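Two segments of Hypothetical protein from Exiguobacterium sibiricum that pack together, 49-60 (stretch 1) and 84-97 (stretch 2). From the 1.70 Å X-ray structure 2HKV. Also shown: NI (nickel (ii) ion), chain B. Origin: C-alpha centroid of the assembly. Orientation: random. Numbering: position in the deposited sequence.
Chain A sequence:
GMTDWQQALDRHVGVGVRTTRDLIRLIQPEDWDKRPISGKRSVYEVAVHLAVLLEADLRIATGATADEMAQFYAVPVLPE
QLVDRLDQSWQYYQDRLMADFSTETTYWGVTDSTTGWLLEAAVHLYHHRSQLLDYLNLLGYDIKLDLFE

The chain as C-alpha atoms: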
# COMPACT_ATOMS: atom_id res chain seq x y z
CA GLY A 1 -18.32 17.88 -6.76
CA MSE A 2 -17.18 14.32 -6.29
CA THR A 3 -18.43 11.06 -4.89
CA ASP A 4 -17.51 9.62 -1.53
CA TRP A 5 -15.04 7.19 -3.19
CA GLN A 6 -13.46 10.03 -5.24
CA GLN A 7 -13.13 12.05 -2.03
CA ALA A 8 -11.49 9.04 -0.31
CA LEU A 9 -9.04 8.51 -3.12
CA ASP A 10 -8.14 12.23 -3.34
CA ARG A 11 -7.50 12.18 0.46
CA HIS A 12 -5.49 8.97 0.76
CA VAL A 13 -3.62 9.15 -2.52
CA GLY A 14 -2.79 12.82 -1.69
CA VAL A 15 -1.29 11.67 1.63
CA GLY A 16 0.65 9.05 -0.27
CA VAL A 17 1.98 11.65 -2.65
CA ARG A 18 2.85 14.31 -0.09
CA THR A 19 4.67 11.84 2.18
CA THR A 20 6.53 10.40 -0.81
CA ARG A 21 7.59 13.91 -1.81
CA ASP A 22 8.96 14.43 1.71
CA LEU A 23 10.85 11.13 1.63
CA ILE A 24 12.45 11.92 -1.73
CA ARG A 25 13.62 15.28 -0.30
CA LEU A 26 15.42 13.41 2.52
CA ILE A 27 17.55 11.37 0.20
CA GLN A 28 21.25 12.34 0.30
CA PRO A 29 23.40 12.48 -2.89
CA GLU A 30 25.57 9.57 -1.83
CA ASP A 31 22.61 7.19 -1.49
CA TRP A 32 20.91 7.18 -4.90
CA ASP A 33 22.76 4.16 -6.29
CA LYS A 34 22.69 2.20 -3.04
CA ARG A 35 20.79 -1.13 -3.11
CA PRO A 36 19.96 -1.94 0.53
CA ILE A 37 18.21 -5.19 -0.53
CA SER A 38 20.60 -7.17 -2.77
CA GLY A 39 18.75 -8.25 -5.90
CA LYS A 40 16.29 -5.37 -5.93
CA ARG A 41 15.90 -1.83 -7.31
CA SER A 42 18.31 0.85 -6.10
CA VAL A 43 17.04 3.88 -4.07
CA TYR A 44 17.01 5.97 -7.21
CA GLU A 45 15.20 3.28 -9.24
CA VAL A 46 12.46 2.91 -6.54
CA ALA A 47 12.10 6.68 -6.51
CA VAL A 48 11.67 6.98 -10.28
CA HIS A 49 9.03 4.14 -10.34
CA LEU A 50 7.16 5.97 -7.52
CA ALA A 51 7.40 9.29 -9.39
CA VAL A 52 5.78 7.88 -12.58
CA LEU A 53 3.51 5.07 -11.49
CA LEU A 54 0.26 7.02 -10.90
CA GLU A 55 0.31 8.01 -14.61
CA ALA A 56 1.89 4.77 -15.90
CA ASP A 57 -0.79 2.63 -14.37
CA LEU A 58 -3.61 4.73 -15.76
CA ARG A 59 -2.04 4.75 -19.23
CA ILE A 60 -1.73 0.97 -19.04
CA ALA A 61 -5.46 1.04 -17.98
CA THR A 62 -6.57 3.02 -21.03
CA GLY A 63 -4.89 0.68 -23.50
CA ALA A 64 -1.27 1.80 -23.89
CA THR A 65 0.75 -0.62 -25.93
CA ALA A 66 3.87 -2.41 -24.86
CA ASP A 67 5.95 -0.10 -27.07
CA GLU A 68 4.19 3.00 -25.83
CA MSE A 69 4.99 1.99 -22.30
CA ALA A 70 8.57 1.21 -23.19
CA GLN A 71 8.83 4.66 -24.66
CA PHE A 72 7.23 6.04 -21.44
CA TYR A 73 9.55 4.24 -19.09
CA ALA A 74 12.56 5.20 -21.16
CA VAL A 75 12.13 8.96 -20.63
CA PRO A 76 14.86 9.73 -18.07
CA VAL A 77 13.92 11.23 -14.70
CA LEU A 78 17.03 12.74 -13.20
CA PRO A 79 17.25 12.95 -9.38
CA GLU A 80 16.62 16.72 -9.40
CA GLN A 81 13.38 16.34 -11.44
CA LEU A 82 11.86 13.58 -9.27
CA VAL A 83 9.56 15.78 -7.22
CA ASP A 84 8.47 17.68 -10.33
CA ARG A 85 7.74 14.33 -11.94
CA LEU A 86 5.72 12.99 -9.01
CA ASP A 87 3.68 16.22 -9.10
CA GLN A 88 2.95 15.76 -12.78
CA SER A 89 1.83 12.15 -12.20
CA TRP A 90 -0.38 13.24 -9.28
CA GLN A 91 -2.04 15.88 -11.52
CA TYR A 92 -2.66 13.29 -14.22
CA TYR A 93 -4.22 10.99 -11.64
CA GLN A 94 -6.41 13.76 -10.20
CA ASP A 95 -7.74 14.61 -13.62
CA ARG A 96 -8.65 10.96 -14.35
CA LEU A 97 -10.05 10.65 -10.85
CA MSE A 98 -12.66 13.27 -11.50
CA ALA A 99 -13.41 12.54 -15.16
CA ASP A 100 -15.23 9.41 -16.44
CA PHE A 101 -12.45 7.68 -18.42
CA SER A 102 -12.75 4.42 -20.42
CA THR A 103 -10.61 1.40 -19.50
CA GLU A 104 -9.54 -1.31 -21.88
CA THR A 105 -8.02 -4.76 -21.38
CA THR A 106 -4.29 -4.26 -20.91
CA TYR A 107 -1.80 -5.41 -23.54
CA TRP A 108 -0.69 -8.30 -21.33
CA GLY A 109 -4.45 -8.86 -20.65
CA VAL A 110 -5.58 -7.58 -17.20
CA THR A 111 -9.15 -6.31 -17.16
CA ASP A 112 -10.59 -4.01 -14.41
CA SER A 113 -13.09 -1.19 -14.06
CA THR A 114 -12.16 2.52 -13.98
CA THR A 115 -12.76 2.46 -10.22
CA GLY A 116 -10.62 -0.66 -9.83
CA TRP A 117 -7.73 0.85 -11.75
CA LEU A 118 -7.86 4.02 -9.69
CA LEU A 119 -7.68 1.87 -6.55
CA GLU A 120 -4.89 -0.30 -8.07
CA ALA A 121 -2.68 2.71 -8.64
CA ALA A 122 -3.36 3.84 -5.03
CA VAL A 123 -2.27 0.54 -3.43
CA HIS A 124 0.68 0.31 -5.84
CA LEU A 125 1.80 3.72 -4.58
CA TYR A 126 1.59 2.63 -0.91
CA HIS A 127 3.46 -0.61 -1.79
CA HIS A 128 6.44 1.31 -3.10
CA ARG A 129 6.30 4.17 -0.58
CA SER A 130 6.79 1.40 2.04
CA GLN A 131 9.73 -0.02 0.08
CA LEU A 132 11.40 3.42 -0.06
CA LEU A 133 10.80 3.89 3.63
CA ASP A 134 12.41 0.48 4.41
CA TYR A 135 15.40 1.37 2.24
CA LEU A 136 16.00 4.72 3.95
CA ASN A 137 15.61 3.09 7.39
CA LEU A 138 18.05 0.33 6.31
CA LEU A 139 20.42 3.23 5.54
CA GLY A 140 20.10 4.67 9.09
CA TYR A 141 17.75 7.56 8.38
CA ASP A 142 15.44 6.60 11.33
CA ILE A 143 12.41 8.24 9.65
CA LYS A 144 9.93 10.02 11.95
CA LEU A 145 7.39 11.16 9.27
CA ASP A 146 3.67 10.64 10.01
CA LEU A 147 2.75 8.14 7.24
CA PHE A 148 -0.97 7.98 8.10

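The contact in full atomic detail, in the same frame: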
# COMPACT_ATOMS: atom_id res chain seq x y z
N HIS A 49 10.25 4.97 -10.14
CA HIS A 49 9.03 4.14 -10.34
C HIS A 49 7.89 4.82 -9.57
O HIS A 49 6.80 5.01 -10.11
CB HIS A 49 9.31 2.70 -9.89
CG HIS A 49 8.16 1.72 -10.01
ND1 HIS A 49 7.47 1.50 -11.17
CD2 HIS A 49 7.65 0.83 -9.10
CE1 HIS A 49 6.58 0.53 -10.99
NE2 HIS A 49 6.62 0.14 -9.72
N LEU A 50 8.15 5.21 -8.32
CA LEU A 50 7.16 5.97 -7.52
C LEU A 50 6.70 7.29 -8.20
O LEU A 50 5.49 7.63 -8.23
CB LEU A 50 7.74 6.27 -6.16
CG LEU A 50 7.56 5.28 -5.02
CD1 LEU A 50 8.63 5.59 -3.90
CD2 LEU A 50 6.10 5.34 -4.48
N ALA A 51 7.66 8.02 -8.73
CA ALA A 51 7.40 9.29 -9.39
C ALA A 51 6.46 9.15 -10.60
O ALA A 51 5.67 10.06 -10.86
CB ALA A 51 8.73 9.96 -9.84
N VAL A 52 6.56 8.04 -11.35
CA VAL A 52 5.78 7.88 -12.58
C VAL A 52 4.56 6.95 -12.45
O VAL A 52 3.66 6.98 -13.31
CB VAL A 52 6.63 7.40 -13.77
CG1 VAL A 52 7.84 8.28 -13.95
CG2 VAL A 52 7.03 5.94 -13.58
N LEU A 53 4.45 6.16 -11.38
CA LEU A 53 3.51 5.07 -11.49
C LEU A 53 2.03 5.49 -11.54
O LEU A 53 1.18 4.74 -12.06
CB LEU A 53 3.75 3.98 -10.43
CG LEU A 53 3.49 4.24 -8.94
CD1 LEU A 53 1.95 4.24 -8.51
CD2 LEU A 53 4.27 3.14 -8.17
N LEU A 54 1.68 6.63 -10.94
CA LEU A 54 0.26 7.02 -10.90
C LEU A 54 -0.22 7.28 -12.32
O LEU A 54 -1.38 7.00 -12.63
CB LEU A 54 -0.01 8.22 -10.00
CG LEU A 54 0.06 8.05 -8.48
CD1 LEU A 54 -0.20 9.42 -7.82
CD2 LEU A 54 -0.94 7.00 -7.98
N GLU A 55 0.66 7.75 -13.20
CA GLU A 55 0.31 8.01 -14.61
C GLU A 55 0.48 6.73 -15.43
O GLU A 55 -0.40 6.38 -16.20
CB GLU A 55 1.15 9.17 -15.13
CG GLU A 55 1.06 9.45 -16.58
CD GLU A 55 1.75 10.73 -17.01
OE1 GLU A 55 2.16 11.56 -16.15
OE2 GLU A 55 1.89 10.92 -18.24
N ALA A 56 1.59 6.02 -15.21
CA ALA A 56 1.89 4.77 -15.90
C ALA A 56 0.73 3.82 -15.77
O ALA A 56 0.21 3.31 -16.76
CB ALA A 56 3.25 4.11 -15.38
N ASP A 57 0.26 3.61 -14.54
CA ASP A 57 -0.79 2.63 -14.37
C ASP A 57 -2.05 3.03 -15.09
O ASP A 57 -2.77 2.18 -15.59
CB ASP A 57 -1.10 2.38 -12.88
CG ASP A 57 0.01 1.61 -12.15
OD1 ASP A 57 1.17 1.42 -12.67
OD2 ASP A 57 -0.24 1.18 -10.98
N LEU A 58 -2.37 4.32 -15.13
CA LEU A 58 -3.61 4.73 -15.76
C LEU A 58 -3.50 4.70 -17.27
O LEU A 58 -4.49 4.44 -17.93
CB LEU A 58 -4.06 6.12 -15.25
CG LEU A 58 -4.56 6.14 -13.78
CD1 LEU A 58 -5.10 7.49 -13.46
CD2 LEU A 58 -5.59 5.10 -13.53
N ARG A 59 -2.31 4.93 -17.80
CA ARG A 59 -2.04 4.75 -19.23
C ARG A 59 -2.17 3.29 -19.64
O ARG A 59 -2.80 2.97 -20.68
CB ARG A 59 -0.63 5.27 -19.56
CG ARG A 59 -0.53 6.79 -19.54
CD ARG A 59 0.78 7.38 -20.10
NE ARG A 59 0.69 8.84 -20.06
CZ ARG A 59 0.28 9.61 -21.06
NH1 ARG A 59 -0.03 9.10 -22.24
NH2 ARG A 59 0.19 10.92 -20.88
N ILE A 60 -1.53 2.41 -18.88
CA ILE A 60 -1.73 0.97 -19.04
C ILE A 60 -3.23 0.63 -19.07
O ILE A 60 -3.65 -0.19 -19.89
CB ILE A 60 -0.98 0.17 -17.94
CG1 ILE A 60 0.53 0.18 -18.24
CG2 ILE A 60 -1.55 -1.26 -17.79
CD1 ILE A 60 1.41 0.06 -16.97
N ASP A 84 9.23 17.09 -9.23
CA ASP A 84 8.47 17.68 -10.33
C ASP A 84 7.70 16.61 -11.07
O ASP A 84 6.56 16.82 -11.46
CB ASP A 84 9.39 18.39 -11.32
CG ASP A 84 9.89 19.74 -10.80
OD1 ASP A 84 9.40 20.21 -9.74
OD2 ASP A 84 10.78 20.34 -11.47
N ARG A 85 8.34 15.46 -11.25
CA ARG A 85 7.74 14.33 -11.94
C ARG A 85 6.59 13.68 -11.18
O ARG A 85 5.56 13.41 -11.75
CB ARG A 85 8.82 13.27 -12.31
CG ARG A 85 8.33 12.23 -13.33
CD ARG A 85 7.67 12.98 -14.47
NE ARG A 85 7.21 12.17 -15.58
CZ ARG A 85 5.97 11.72 -15.75
NH1 ARG A 85 4.97 12.01 -14.89
NH2 ARG A 85 5.74 10.97 -16.84
N LEU A 86 6.79 13.43 -9.90
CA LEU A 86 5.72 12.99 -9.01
C LEU A 86 4.48 13.94 -9.09
O LEU A 86 3.29 13.51 -9.17
CB LEU A 86 6.29 12.91 -7.59
CG LEU A 86 5.34 12.52 -6.44
CD1 LEU A 86 4.62 11.18 -6.70
CD2 LEU A 86 6.17 12.51 -5.13
N ASP A 87 4.74 15.23 -9.06
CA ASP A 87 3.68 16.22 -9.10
C ASP A 87 2.87 16.13 -10.38
O ASP A 87 1.63 16.27 -10.37
CB ASP A 87 4.26 17.63 -8.94
CG ASP A 87 4.78 17.92 -7.51
OD1 ASP A 87 4.76 17.03 -6.63
OD2 ASP A 87 5.24 19.07 -7.26
N GLN A 88 3.57 15.96 -11.49
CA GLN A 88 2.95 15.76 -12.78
C GLN A 88 2.08 14.52 -12.82
O GLN A 88 0.95 14.57 -13.32
CB GLN A 88 4.05 15.63 -13.82
CG GLN A 88 3.60 15.39 -15.21
CD GLN A 88 4.79 15.42 -16.20
OE1 GLN A 88 5.76 16.20 -16.04
NE2 GLN A 88 4.73 14.56 -17.22
N SER A 89 2.60 13.40 -12.30
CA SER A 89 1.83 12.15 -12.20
C SER A 89 0.59 12.31 -11.32
O SER A 89 -0.48 11.83 -11.64
CB SER A 89 2.72 11.01 -11.67
OG SER A 89 3.83 10.85 -12.53
N TRP A 90 0.74 13.01 -10.21
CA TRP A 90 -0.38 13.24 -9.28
C TRP A 90 -1.48 14.08 -9.97
O TRP A 90 -2.67 13.85 -9.78
CB TRP A 90 0.17 13.89 -8.01
CG TRP A 90 -0.77 14.42 -7.05
CD1 TRP A 90 -0.66 15.63 -6.45
CD2 TRP A 90 -1.96 13.81 -6.51
NE1 TRP A 90 -1.68 15.83 -5.58
CE2 TRP A 90 -2.51 14.74 -5.60
CE3 TRP A 90 -2.62 12.59 -6.71
CZ2 TRP A 90 -3.68 14.48 -4.89
CZ3 TRP A 90 -3.81 12.34 -5.99
CH2 TRP A 90 -4.32 13.30 -5.10
N GLN A 91 -1.07 15.05 -10.78
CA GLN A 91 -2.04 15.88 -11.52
C GLN A 91 -2.79 15.04 -12.55
O GLN A 91 -4.00 15.20 -12.75
CB GLN A 91 -1.32 17.04 -12.23
CG GLN A 91 -2.28 18.05 -12.82
CD GLN A 91 -3.18 18.65 -11.75
OE1 GLN A 91 -2.69 19.22 -10.77
NE2 GLN A 91 -4.50 18.48 -11.92
N TYR A 92 -2.08 14.14 -13.21
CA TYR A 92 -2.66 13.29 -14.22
C TYR A 92 -3.72 12.42 -13.55
O TYR A 92 -4.86 12.27 -14.08
CB TYR A 92 -1.58 12.40 -14.83
CG TYR A 92 -2.03 11.58 -16.00
CD1 TYR A 92 -2.69 10.38 -15.81
CD2 TYR A 92 -1.80 12.01 -17.31
CE1 TYR A 92 -3.11 9.60 -16.87
CE2 TYR A 92 -2.20 11.22 -18.39
CZ TYR A 92 -2.87 10.02 -18.15
OH TYR A 92 -3.29 9.24 -19.19
N TYR A 93 -3.33 11.84 -12.42
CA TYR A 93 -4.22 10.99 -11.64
C TYR A 93 -5.48 11.79 -11.21
O TYR A 93 -6.60 11.30 -11.31
CB TYR A 93 -3.48 10.41 -10.44
CG TYR A 93 -4.31 9.42 -9.57
CD1 TYR A 93 -5.07 9.87 -8.49
CD2 TYR A 93 -4.30 8.05 -9.84
CE1 TYR A 93 -5.79 8.98 -7.71
CE2 TYR A 93 -5.02 7.15 -9.05
CZ TYR A 93 -5.78 7.63 -8.00
OH TYR A 93 -6.51 6.75 -7.24
N GLN A 94 -5.28 12.98 -10.69
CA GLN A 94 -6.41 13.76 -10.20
C GLN A 94 -7.38 14.06 -11.32
O GLN A 94 -8.60 14.05 -11.13
CB GLN A 94 -5.96 15.07 -9.58
CG GLN A 94 -5.28 14.92 -8.26
CD GLN A 94 -4.85 16.25 -7.73
OE1 GLN A 94 -3.66 16.62 -7.80
NE2 GLN A 94 -5.81 17.02 -7.24
N ASP A 95 -6.86 14.32 -12.51
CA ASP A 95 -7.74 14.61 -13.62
C ASP A 95 -8.57 13.39 -14.03
O ASP A 95 -9.75 13.51 -14.34
CB ASP A 95 -6.91 15.07 -14.81
CG ASP A 95 -6.20 16.40 -14.56
OD1 ASP A 95 -6.48 17.09 -13.53
OD2 ASP A 95 -5.36 16.77 -15.43
N ARG A 96 -7.94 12.22 -14.04
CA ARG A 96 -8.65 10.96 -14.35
C ARG A 96 -9.65 10.61 -13.23
O ARG A 96 -10.75 10.06 -13.45
CB ARG A 96 -7.67 9.82 -14.60
CG ARG A 96 -6.77 10.00 -15.85
CD ARG A 96 -7.38 10.92 -16.88
NE ARG A 96 -6.52 11.20 -18.03
CZ ARG A 96 -5.48 12.04 -18.05
NH1 ARG A 96 -5.06 12.69 -16.98
NH2 ARG A 96 -4.83 12.22 -19.20
N LEU A 97 -9.26 10.96 -12.02
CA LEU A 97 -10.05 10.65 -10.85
C LEU A 97 -11.41 11.28 -10.97
O LEU A 97 -12.40 10.64 -10.71
CB LEU A 97 -9.34 11.13 -9.58
CG LEU A 97 -10.03 10.93 -8.22
CD1 LEU A 97 -10.36 9.45 -7.99
CD2 LEU A 97 -9.17 11.49 -7.10
NI NI B . 5.68 -1.46 -9.00
O HOH W 1 1.60 13.99 -17.54
O HOH W 2 7.55 -2.70 -9.24
O HOH W 3 5.19 -2.24 -10.86

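Helices 49-60 and 84-97 run side by side in nearly the same direction, crossing at 23° with their axes 7.4 Å apart at closest approach, and together they bury 756 Å². The closest CA pair, Ala51 CA and Leu86 CA, is 4.1 Å apart, and the Ala51 methyl lies beside the contact, its CB 4.4 Å from Leu86 CB; Leu86 CA lies 3.5 Å from Ala51 O in a CA-H...O contact. Near this point the first helix is kinked, the backbone N atoms of Leu54 and Glu55 lacking bonds to the preceding turn. Ala51 O instead accepts a short hydrogen bond from Ser89 OG (2.6 Å), whose small side chain is a knob set among Ala51, Val52, Leu54 and Glu55.

The reciprocal knob is Glu55, extended into the hollow formed by Arg85, Gln88, Ser89 and Tyr92. Its aliphatic part covers one face of the Tyr92 ring, with CG 3.8 Å from the ring centroid, while its carboxylate bridges two arginines: OE1 pairs with Arg85 NH1 (3.1 Å) across the interface and OE2 with Arg59 NE (3.0 Å) one turn along. Water 1 links Glu55 OE1 to Gln88 NE2.

Apolar side chains pack alongside these knobs. Leu54 CD2 packs against Tyr93 CD2 (4.0 Å), and Leu58 CD1 reaches the same Tyr93 CD2 at 3.7 Å, while Leu58 CB meets the edge of Tyr92.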